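Local coordinates for protein arabinofuranosidase (Bifidobacterium longum, PDB 2Y2W) that is an intracellular family 51 glycoside hydrolase that cleaves terminal alpha-(1->5)-L-arabinofuranosyl bonds in arabinans during plant cell wall degradation, at residues M147-F152 with I163-N168; K236-M241 with L248-C253. All coordinates share one frame; numbering follows the deposited sequence.

Overall arrangement
Both contacts belong to the parallel eight-stranded barrel of the enzyme, and each packs a helix against the strand that follows it in the chain. Contact 1 brings the start of helix 149-159 onto strand 162-167, third in order round the barrel; contact 2 brings the later part of helix 227-244 onto strand 249-252, the fifth. Strand 209-212 runs between the two strands. The centres are 16 Å apart and the nearest atoms about 5 Å, so the contacts do not touch. Contact 1 is the one nearer the sugar site: the side chain of Phe-152 is about 9 Å from that of Glu-69, which probably binds arabinofuranose, whereas contact 2 lies away from the catalytic and sugar-binding residues.

Contact 1. Residues M147-F152 with I163-N168; sequences MGIDDF and IMLAVN
Ile-149 lays the end of its side chain over the branched tip of Leu-165, its CD1 meeting both methyls: 3.8 Å to Leu-165 CD1 and 3.8 Å to Leu-165 CD2. The two side chains approach at a slant. Leu-165 CB does not aim straight at the helix; with CG anti to the backbone N (chi1 -164°), the methyl end nevertheless comes up to Ile-149. One helical turn on, Phe-152 and Ile-163 run alongside each other with opposite headings, and CE2 of the Phe-152 ring lies 4.1 Å from Ile-163 CG1. The same ring stacks with Tyr-110, at the end of neighbouring strand 107-110, and also meets Trp-155. No hydrogen bond crosses between 147-152 and 163-168, so apolar side chains alone join them here. Gly-148 is the N-cap of the helix, and its O takes the Phe-152 N hydrogen bond at 2.8 Å, closing the first turn that presents Ile-149 and Phe-152 on one side. Strand 162-167 is held between strands 107-110 and 209-212 by backbone hydrogen bonds. A helix packed by aliphatic and aromatic side chains onto the next parallel strand is the arrangement of a (beta/alpha)8 barrel.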
ATOM      1  N   MET D 147      23.037  14.052 -10.560  1.00 26.88           N
ATOM      2  CA  MET D 147      23.559  12.743 -10.185  1.00 27.03           C
ATOM      3  C   MET D 147      22.430  11.733  -9.964  1.00 26.90           C
ATOM      4  O   MET D 147      21.422  12.030  -9.316  1.00 26.79           O
ATOM      5  CB  MET D 147      24.433  12.843  -8.937  1.00 27.17           C
ATOM      6  CG  MET D 147      25.845  13.341  -9.208  1.00 28.28           C
ATOM      7  SD  MET D 147      26.951  12.065  -9.845  1.00 30.78           S
ATOM      8  CE  MET D 147      26.999  10.919  -8.470  1.00 29.88           C
ATOM      9  N   GLY D 148      22.616  10.545 -10.530  1.00 26.72           N
ATOM     10  CA  GLY D 148      21.699   9.429 -10.377  1.00 26.44           C
ATOM     11  C   GLY D 148      22.485   8.139 -10.476  1.00 26.31           C
ATOM     12  O   GLY D 148      23.718   8.157 -10.436  1.00 26.51           O
ATOM     13  N   ILE D 149      21.779   7.021 -10.621  1.00 26.05           N
ATOM     14  CA  ILE D 149      22.423   5.706 -10.637  1.00 25.82           C
ATOM     15  C   ILE D 149      23.326   5.482 -11.861  1.00 25.83           C
ATOM     16  O   ILE D 149      24.327   4.776 -11.763  1.00 25.74           O
ATOM     17  CB  ILE D 149      21.395   4.541 -10.429  1.00 25.71           C
ATOM     18  CG1 ILE D 149      22.108   3.199 -10.210  1.00 25.26           C
ATOM     19  CG2 ILE D 149      20.383   4.472 -11.570  1.00 25.40           C
ATOM     20  CD1 ILE D 149      23.029   3.171  -8.999  1.00 24.79           C
ATOM     21  N   ASP D 150      22.971   6.087 -12.994  1.00 25.98           N
ATOM     22  CA  ASP D 150      23.821   6.086 -14.187  1.00 26.13           C
ATOM     23  C   ASP D 150      25.175   6.722 -13.866  1.00 26.20           C
ATOM     24  O   ASP D 150      26.226   6.168 -14.191  1.00 26.19           O
ATOM     25  CB  ASP D 150      23.160   6.870 -15.329  1.00 26.25           C
ATOM     26  CG  ASP D 150      22.020   6.110 -16.005  1.00 26.68           C
ATOM     27  OD1 ASP D 150      21.941   4.867 -15.876  1.00 26.90           O
ATOM     28  OD2 ASP D 150      21.205   6.769 -16.693  1.00 26.76           O
ATOM     29  N   ASP D 151      25.127   7.881 -13.213  1.00 26.27           N
ATOM     30  CA  ASP D 151      26.316   8.681 -12.934  1.00 26.36           C
ATOM     31  C   ASP D 151      27.134   8.113 -11.781  1.00 26.17           C
ATOM     32  O   ASP D 151      28.365   8.053 -11.864  1.00 26.26           O
ATOM     33  CB  ASP D 151      25.928  10.136 -12.653  1.00 26.50           C
ATOM     34  CG  ASP D 151      25.233  10.796 -13.833  1.00 27.34           C
ATOM     35  OD1 ASP D 151      25.870  10.958 -14.897  1.00 28.11           O
ATOM     36  OD2 ASP D 151      24.045  11.159 -13.696  1.00 28.68           O
ATOM     37  N   PHE D 152      26.458   7.692 -10.712  1.00 25.79           N
ATOM     38  CA  PHE D 152      27.150   7.104  -9.568  1.00 25.54           C
ATOM     39  C   PHE D 152      27.819   5.777  -9.926  1.00 25.44           C
ATOM     40  O   PHE D 152      28.840   5.416  -9.334  1.00 25.44           O
ATOM     41  CB  PHE D 152      26.226   6.935  -8.357  1.00 25.52           C
ATOM     42  CG  PHE D 152      26.957   6.555  -7.097  1.00 24.99           C
ATOM     43  CD1 PHE D 152      27.620   7.520  -6.348  1.00 24.51           C
ATOM     44  CD2 PHE D 152      27.010   5.230  -6.680  1.00 24.37           C
ATOM     45  CE1 PHE D 152      28.311   7.170  -5.195  1.00 24.36           C
ATOM     46  CE2 PHE D 152      27.700   4.874  -5.531  1.00 24.10           C
ATOM     47  CZ  PHE D 152      28.348   5.844  -4.786  1.00 23.99           C
ATOM     48  N   ILE D 163      29.090  -1.009  -5.370  1.00 24.41           N
ATOM     49  CA  ILE D 163      27.897  -0.215  -5.050  1.00 23.87           C
ATOM     50  C   ILE D 163      26.935  -0.981  -4.148  1.00 23.55           C
ATOM     51  O   ILE D 163      26.621  -2.144  -4.407  1.00 23.66           O
ATOM     52  CB  ILE D 163      27.134   0.245  -6.322  1.00 23.84           C
ATOM     53  CG1 ILE D 163      28.034   1.106  -7.209  1.00 23.53           C
ATOM     54  CG2 ILE D 163      25.860   1.013  -5.947  1.00 23.77           C
ATOM     55  CD1 ILE D 163      27.460   1.396  -8.577  1.00 23.40           C
ATOM     56  N   MET D 164      26.479  -0.317  -3.091  1.00 23.14           N
ATOM     57  CA  MET D 164      25.432  -0.844  -2.227  1.00 22.77           C
ATOM     58  C   MET D 164      24.169  -0.002  -2.428  1.00 22.44           C
ATOM     59  O   MET D 164      24.033   1.087  -1.864  1.00 22.32           O
ATOM     60  CB  MET D 164      25.889  -0.825  -0.768  1.00 22.73           C
ATOM     61  CG  MET D 164      25.069  -1.712   0.154  1.00 22.82           C
ATOM     62  SD  MET D 164      25.272  -1.275   1.891  1.00 23.41           S
ATOM     63  CE  MET D 164      26.974  -1.753   2.193  1.00 23.03           C
ATOM     64  N   LEU D 165      23.254  -0.507  -3.251  1.00 22.12           N
ATOM     65  CA  LEU D 165      22.113   0.286  -3.697  1.00 21.83           C
ATOM     66  C   LEU D 165      20.902   0.151  -2.788  1.00 21.59           C
ATOM     67  O   LEU D 165      20.406  -0.948  -2.557  1.00 21.73           O
ATOM     68  CB  LEU D 165      21.743  -0.056  -5.145  1.00 21.92           C
ATOM     69  CG  LEU D 165      20.831   0.902  -5.919  1.00 21.91           C
ATOM     70  CD1 LEU D 165      21.267   2.356  -5.781  1.00 21.63           C
ATOM     71  CD2 LEU D 165      20.788   0.503  -7.385  1.00 22.46           C
ATOM     72  N   ALA D 166      20.438   1.287  -2.276  1.00 21.27           N
ATOM     73  CA  ALA D 166      19.248   1.339  -1.441  1.00 20.98           C
ATOM     74  C   ALA D 166      18.044   1.747  -2.280  1.00 20.91           C
ATOM     75  O   ALA D 166      18.137   2.655  -3.112  1.00 20.87           O
ATOM     76  CB  ALA D 166      19.451   2.308  -0.298  1.00 20.82           C
ATOM     77  N   VAL D 167      16.919   1.069  -2.064  1.00 20.78           N
ATOM     78  CA  VAL D 167      15.679   1.389  -2.778  1.00 20.75           C
ATOM     79  C   VAL D 167      14.646   2.025  -1.854  1.00 20.68           C
ATOM     80  O   VAL D 167      14.635   1.765  -0.648  1.00 20.69           O
ATOM     81  CB  VAL D 167      15.063   0.153  -3.501  1.00 20.78           C
ATOM     82  CG1 VAL D 167      15.900  -0.237  -4.721  1.00 20.80           C
ATOM     83  CG2 VAL D 167      14.897  -1.029  -2.545  1.00 20.67           C
ATOM     84  N   ASN D 168      13.789   2.863  -2.437  1.00 20.52           N
ATOM     85  CA  ASN D 168      12.694   3.515  -1.723  1.00 20.46           C
ATOM     86  C   ASN D 168      11.705   2.490  -1.171  1.00 20.54           C
ATOM     87  O   ASN D 168      11.183   1.657  -1.914  1.00 20.61           O
ATOM     88  CB  ASN D 168      11.977   4.496  -2.666  1.00 20.31           C
ATOM     89  CG  ASN D 168      10.956   5.384  -1.952  1.00 20.39           C
ATOM     90  OD1 ASN D 168      10.360   5.000  -0.947  1.00 20.78           O
ATOM     91  ND2 ASN D 168      10.739   6.577  -2.492  1.00 19.89           N
TER

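Contact 2. Residues K236-M241 with L248-C253; sequences KVAHAM and LELVAC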
ATOM      1  N   LYS D 236       8.131  -9.510   1.021  1.00 24.35           N
ATOM      2  CA  LYS D 236       7.676  -9.430  -0.370  1.00 24.12           C
ATOM      3  C   LYS D 236       8.795  -8.995  -1.321  1.00 24.01           C
ATOM      4  O   LYS D 236       9.020  -9.633  -2.352  1.00 23.86           O
ATOM      5  CB  LYS D 236       6.478  -8.482  -0.499  1.00 24.09           C
ATOM      6  CG  LYS D 236       5.176  -9.027   0.078  1.00 24.34           C
ATOM      7  CD  LYS D 236       4.090  -7.954   0.126  1.00 24.25           C
ATOM      8  CE  LYS D 236       2.872  -8.414   0.925  1.00 24.51           C
ATOM      9  NZ  LYS D 236       3.174  -8.701   2.364  1.00 24.28           N
ATOM     10  N   VAL D 237       9.500  -7.923  -0.957  1.00 23.85           N
ATOM     11  CA  VAL D 237      10.551  -7.352  -1.806  1.00 23.78           C
ATOM     12  C   VAL D 237      11.788  -8.253  -1.909  1.00 23.76           C
ATOM     13  O   VAL D 237      12.322  -8.451  -3.003  1.00 23.77           O
ATOM     14  CB  VAL D 237      10.947  -5.919  -1.355  1.00 23.79           C
ATOM     15  CG1 VAL D 237      12.021  -5.335  -2.265  1.00 23.48           C
ATOM     16  CG2 VAL D 237       9.728  -5.010  -1.348  1.00 23.75           C
ATOM     17  N   ALA D 238      12.231  -8.795  -0.774  1.00 23.81           N
ATOM     18  CA  ALA D 238      13.415  -9.662  -0.732  1.00 23.63           C
ATOM     19  C   ALA D 238      13.221 -10.950  -1.528  1.00 23.51           C
ATOM     20  O   ALA D 238      14.119 -11.376  -2.257  1.00 23.49           O
ATOM     21  CB  ALA D 238      13.809  -9.976   0.703  1.00 23.62           C
ATOM     22  N   HIS D 239      12.048 -11.562  -1.384  1.00 23.39           N
ATOM     23  CA  HIS D 239      11.710 -12.766  -2.140  1.00 23.32           C
ATOM     24  C   HIS D 239      11.710 -12.523  -3.647  1.00 23.26           C
ATOM     25  O   HIS D 239      12.335 -13.274  -4.399  1.00 23.22           O
ATOM     26  CB  HIS D 239      10.353 -13.329  -1.708  1.00 23.34           C
ATOM     27  CG  HIS D 239       9.766 -14.289  -2.696  1.00 23.58           C
ATOM     28  ND1 HIS D 239       8.739 -13.943  -3.549  1.00 23.95           N
ATOM     29  CD2 HIS D 239      10.089 -15.569  -2.994  1.00 23.38           C
ATOM     30  CE1 HIS D 239       8.443 -14.976  -4.316  1.00 24.07           C
ATOM     31  NE2 HIS D 239       9.246 -15.976  -3.999  1.00 24.15           N
ATOM     32  N   ALA D 240      11.001 -11.477  -4.071  1.00 23.23           N
ATOM     33  CA  ALA D 240      10.854 -11.140  -5.484  1.00 23.30           C
ATOM     34  C   ALA D 240      12.187 -10.792  -6.137  1.00 23.50           C
ATOM     35  O   ALA D 240      12.454 -11.206  -7.264  1.00 23.42           O
ATOM     36  CB  ALA D 240       9.859 -10.003  -5.658  1.00 23.29           C
ATOM     37  N   MET D 241      13.026 -10.043  -5.429  1.00 23.84           N
ATOM     38  CA  MET D 241      14.340  -9.697  -5.952  1.00 24.25           C
ATOM     39  C   MET D 241      15.247 -10.920  -6.094  1.00 24.65           C
ATOM     40  O   MET D 241      15.865 -11.103  -7.146  1.00 24.82           O
ATOM     41  CB  MET D 241      14.997  -8.592  -5.128  1.00 24.19           C
ATOM     42  CG  MET D 241      14.439  -7.214  -5.442  1.00 24.51           C
ATOM     43  SD  MET D 241      15.108  -5.912  -4.404  1.00 25.06           S
ATOM     44  CE  MET D 241      16.795  -5.825  -5.000  1.00 25.35           C
ATOM     45  N   LEU D 248      21.937 -12.150  -5.519  1.00 28.09           N
ATOM     46  CA  LEU D 248      21.774 -10.912  -4.764  1.00 28.04           C
ATOM     47  C   LEU D 248      22.010 -11.121  -3.275  1.00 28.06           C
ATOM     48  O   LEU D 248      21.742 -12.197  -2.739  1.00 28.19           O
ATOM     49  CB  LEU D 248      20.383 -10.311  -4.977  1.00 27.99           C
ATOM     50  CG  LEU D 248      20.006  -9.682  -6.322  1.00 28.02           C
ATOM     51  CD1 LEU D 248      18.649  -9.010  -6.193  1.00 27.92           C
ATOM     52  CD2 LEU D 248      21.054  -8.690  -6.835  1.00 27.87           C
ATOM     53  N   GLU D 249      22.513 -10.080  -2.620  1.00 28.04           N
ATOM     54  CA  GLU D 249      22.709 -10.081  -1.176  1.00 28.07           C
ATOM     55  C   GLU D 249      21.915  -8.920  -0.579  1.00 28.02           C
ATOM     56  O   GLU D 249      22.246  -7.755  -0.792  1.00 27.97           O
ATOM     57  CB  GLU D 249      24.200  -9.992  -0.835  1.00 28.07           C
ATOM     58  CG  GLU D 249      25.033 -11.107  -1.472  1.00 28.62           C
ATOM     59  CD  GLU D 249      26.523 -10.993  -1.190  1.00 29.33           C
ATOM     60  OE1 GLU D 249      27.048  -9.859  -1.153  1.00 28.86           O
ATOM     61  OE2 GLU D 249      27.170 -12.053  -1.021  1.00 29.85           O
ATOM     62  N   LEU D 250      20.862  -9.253   0.164  1.00 28.05           N
ATOM     63  CA  LEU D 250      19.842  -8.274   0.548  1.00 28.05           C
ATOM     64  C   LEU D 250      19.865  -7.882   2.023  1.00 28.10           C
ATOM     65  O   LEU D 250      19.963  -8.737   2.907  1.00 27.91           O
ATOM     66  CB  LEU D 250      18.454  -8.784   0.150  1.00 28.01           C
ATOM     67  CG  LEU D 250      18.300  -9.161  -1.327  1.00 28.19           C
ATOM     68  CD1 LEU D 250      17.002  -9.915  -1.563  1.00 28.32           C
ATOM     69  CD2 LEU D 250      18.391  -7.939  -2.234  1.00 27.72           C
ATOM     70  N   VAL D 251      19.758  -6.576   2.264  1.00 28.30           N
ATOM     71  CA  VAL D 251      19.847  -6.003   3.609  1.00 28.61           C
ATOM     72  C   VAL D 251      18.487  -5.499   4.087  1.00 28.85           C
ATOM     73  O   VAL D 251      17.850  -4.678   3.420  1.00 28.75           O
ATOM     74  CB  VAL D 251      20.863  -4.827   3.669  1.00 28.55           C
ATOM     75  CG1 VAL D 251      21.125  -4.412   5.113  1.00 28.34           C
ATOM     76  CG2 VAL D 251      22.167  -5.189   2.972  1.00 28.45           C
ATOM     77  N   ALA D 252      18.053  -5.997   5.242  1.00 29.34           N
ATOM     78  CA  ALA D 252      16.846  -5.508   5.903  1.00 29.87           C
ATOM     79  C   ALA D 252      17.205  -4.426   6.908  1.00 30.34           C
ATOM     80  O   ALA D 252      18.265  -4.485   7.535  1.00 30.24           O
ATOM     81  CB  ALA D 252      16.122  -6.641   6.597  1.00 29.79           C
ATOM     82  N   CYS D 253      16.320  -3.439   7.049  1.00 31.09           N
ATOM     83  CA  CYS D 253      16.480  -2.382   8.044  1.00 31.89           C
ATOM     84  C   CYS D 253      16.401  -2.970   9.445  1.00 32.23           C
ATOM     85  O   CYS D 253      15.486  -3.734   9.756  1.00 32.18           O
ATOM     86  CB  CYS D 253      15.397  -1.310   7.893  1.00 32.02           C
ATOM     87  SG  CYS D 253      15.365  -0.426   6.321  1.00 32.92           S
TER
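This is a buried helix-on-strand contact in the wall of the barrel, made by apolar side chains with no hydrogen bond across it, where residues 236-241 of helix 227-244 lie against 248-253, the stretch containing strand 249-252. Met-241 carries much of it. Its CB sits 3.8 Å from Leu-248 CD1, which also lies 3.6 Å from the backbone Met-241 O, and the two side chains cross at about a right angle. Farther out, the chain bends at its last torsion (chi3 70°), which brings the terminal methyl against both leucines: Met-241 CE is 3.8 Å from Leu-250 CD2 and 3.9 Å from Leu-248 CD1. Leu-250 uses its other branch on the preceding turn of the helix, where CD1 lies 3.3 Å from Ala-238 O and 3.9 Å from Ala-238 CB, so that here too a leucine methyl rests on a backbone carbonyl oxygen. With only a methyl at Ala-238, the backbones come close here: its CA is 6.7 Å from Leu-250 CA. Helix and strand are the second and third elements of a beta-alpha-beta crossover that starts at strand 209-212, and Trp-210 of that first strand touches Met-241, Leu-248 and Leu-250 alike. Strand 249-252 shares backbone hydrogen bonds with Trp-210 of strand 209-212 and with Phe-280 of strand 280-287. Away from the strand, the helix meets the second subunit: Lys-236 NZ forms a salt bridge with Glu-229 of that chain, and the His-239 ring packs edge-to-face with its His-224.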